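Local atomic coordinates of aldehyde dehydrogenase (Anabaena variabilis, PDB entry 4H7N), a protein that probably oxidises aldehydes to carboxylic acids with NAD+ as coenzyme, as a member of the aldehyde dehydrogenase family. Residues N318-D323 with M361-F366. Numbering follows the deposited sequence.
Sequences NDHILD and MTEETF
H320 reaches out from helix 311-326 and meets E363, E364 and T365 in the loop leading into strand 369-375, a helix-to-loop contact in the α/β catalytic domain of the aldehyde dehydrogenase fold. The hydrogen bond across the contact joins ND1 to OG1 of T365 at 2.9 Å; the angle is 149°, somewhat bent, and either group could be the donor. OG1 arrives at the ring edge, near the imidazole plane, while CG2 of T365 lies 3.8 Å from the same ND1. Next round the ring, CE1 packs against two backbone oxygens, O of E363 and O of E364, each 3.4 Å away. The first sits at the edge and the second approaches obliquely, a setting in which the C-H at CE1, probably polarised by the two ring nitrogens, meets both carbonyls. Beside them, CB of E363 touches CE1 at 3.9 Å; the carboxylate plane of E363 is turned 72° from the ring, with OE1 stopping 4.0 Å from H320 NE2, off the ring plane.

Rotation about CA-CB sets the ring's reach: CG is anti to the carbonyl carbon (chi1 -75°), which carries the imidazole out from the helix against the loop. With only a methyl group at H320, as in alanine, OG1 of T365 would probably lose its imidazole partner and a gap would open beside the carbonyls of E363 and E364.

Further out, the loop is held from several sides. K236 NZ bonds to O of E363, E270 takes the backbone N-H groups of T365 and F366, and Q313, on the same helix as H320, bonds to O of T365. The side chain of E364 lies about 9 Å from that of E232, the predicted active-site glutamate; its CB points away from the helix, and its OE2 bonds to N of G235.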
# COMPACT_ATOMS: atom_id res chain seq x y z
N ASN A 318 -25.48 -22.40 -11.32
CA ASN A 318 -26.68 -23.23 -11.21
C ASN A 318 -27.41 -23.01 -9.87
O ASN A 318 -28.63 -22.81 -9.81
CB ASN A 318 -26.32 -24.69 -11.43
CG ASN A 318 -27.53 -25.59 -11.43
OD1 ASN A 318 -28.41 -25.48 -12.30
ND2 ASN A 318 -27.64 -26.41 -10.42
N ASP A 319 -26.63 -22.93 -8.81
CA ASP A 319 -27.17 -22.70 -7.49
C ASP A 319 -27.84 -21.32 -7.35
O ASP A 319 -28.89 -21.21 -6.75
CB ASP A 319 -26.05 -22.89 -6.49
CG ASP A 319 -26.47 -22.58 -5.09
OD1 ASP A 319 -27.34 -23.32 -4.62
OD2 ASP A 319 -25.94 -21.62 -4.47
N HIS A 320 -27.26 -20.30 -7.98
CA HIS A 320 -27.83 -18.95 -7.94
C HIS A 320 -29.16 -18.89 -8.66
O HIS A 320 -30.10 -18.23 -8.20
CB HIS A 320 -26.84 -17.89 -8.51
CG HIS A 320 -25.72 -17.58 -7.56
ND1 HIS A 320 -25.00 -16.40 -7.60
CD2 HIS A 320 -25.23 -18.29 -6.51
CE1 HIS A 320 -24.12 -16.40 -6.61
NE2 HIS A 320 -24.23 -17.54 -5.95
N ILE A 321 -29.25 -19.58 -9.80
CA ILE A 321 -30.48 -19.63 -10.57
C ILE A 321 -31.57 -20.37 -9.78
O ILE A 321 -32.68 -19.88 -9.60
CB ILE A 321 -30.28 -20.31 -11.96
CG1 ILE A 321 -29.35 -19.51 -12.83
CG2 ILE A 321 -31.59 -20.45 -12.72
CD1 ILE A 321 -28.91 -20.26 -14.06
N LEU A 322 -31.23 -21.54 -9.25
CA LEU A 322 -32.20 -22.27 -8.40
C LEU A 322 -32.63 -21.53 -7.14
O LEU A 322 -33.84 -21.47 -6.82
CB LEU A 322 -31.64 -23.63 -8.00
CG LEU A 322 -31.45 -24.62 -9.15
CD1 LEU A 322 -30.71 -25.85 -8.65
CD2 LEU A 322 -32.75 -25.04 -9.82
N ASP A 323 -31.68 -20.94 -6.42
CA ASP A 323 -32.03 -20.14 -5.21
C ASP A 323 -33.00 -19.01 -5.61
O ASP A 323 -34.00 -18.75 -4.93
CB ASP A 323 -30.75 -19.57 -4.57
CG ASP A 323 -31.04 -18.51 -3.53
OD1 ASP A 323 -31.40 -18.86 -2.38
OD2 ASP A 323 -30.89 -17.30 -3.82
N MSE A 361 -28.26 -11.73 -6.31
CA MSE A 361 -28.15 -10.30 -6.08
C MSE A 361 -27.13 -9.90 -5.03
O MSE A 361 -26.90 -8.70 -4.81
CB MSE A 361 -29.56 -9.76 -5.84
CG MSE A 361 -30.22 -9.78 -7.23
SE MSE A 361 -31.61 -8.43 -7.34
CE MSE A 361 -30.41 -7.07 -8.09
N THR A 362 -26.50 -10.86 -4.37
CA THR A 362 -25.60 -10.53 -3.30
C THR A 362 -24.22 -11.19 -3.44
O THR A 362 -23.24 -10.51 -3.29
CB THR A 362 -26.18 -10.90 -1.94
OG1 THR A 362 -26.42 -12.30 -1.91
CG2 THR A 362 -27.46 -10.14 -1.68
N GLU A 363 -24.14 -12.48 -3.74
CA GLU A 363 -22.85 -13.16 -3.88
C GLU A 363 -22.40 -13.12 -5.34
O GLU A 363 -23.24 -13.15 -6.22
CB GLU A 363 -22.93 -14.60 -3.38
CG GLU A 363 -23.32 -14.68 -1.90
CD GLU A 363 -23.70 -16.08 -1.43
OE1 GLU A 363 -23.39 -17.08 -2.10
OE2 GLU A 363 -24.33 -16.17 -0.35
N GLU A 364 -21.10 -13.06 -5.57
CA GLU A 364 -20.55 -13.02 -6.91
C GLU A 364 -21.07 -14.23 -7.69
O GLU A 364 -20.97 -15.37 -7.21
CB GLU A 364 -19.00 -12.97 -6.90
CG GLU A 364 -18.35 -12.74 -8.28
CD GLU A 364 -16.86 -12.27 -8.22
OE1 GLU A 364 -16.11 -12.91 -7.43
OE2 GLU A 364 -16.46 -11.28 -8.95
N THR A 365 -21.61 -13.99 -8.86
CA THR A 365 -22.15 -15.06 -9.72
C THR A 365 -21.12 -15.52 -10.77
O THR A 365 -20.94 -16.72 -11.00
CB THR A 365 -23.46 -14.55 -10.35
OG1 THR A 365 -24.37 -14.19 -9.30
CG2 THR A 365 -24.14 -15.60 -11.21
N PHE A 366 -20.43 -14.56 -11.41
CA PHE A 366 -19.45 -14.89 -12.44
C PHE A 366 -20.12 -15.69 -13.56
O PHE A 366 -19.53 -16.64 -14.09
CB PHE A 366 -18.29 -15.69 -11.81
CG PHE A 366 -16.95 -15.09 -12.01
CD1 PHE A 366 -16.65 -13.83 -11.49
CD2 PHE A 366 -15.96 -15.76 -12.74
CE1 PHE A 366 -15.39 -13.25 -11.65
CE2 PHE A 366 -14.70 -15.17 -12.91
CZ PHE A 366 -14.41 -13.94 -12.36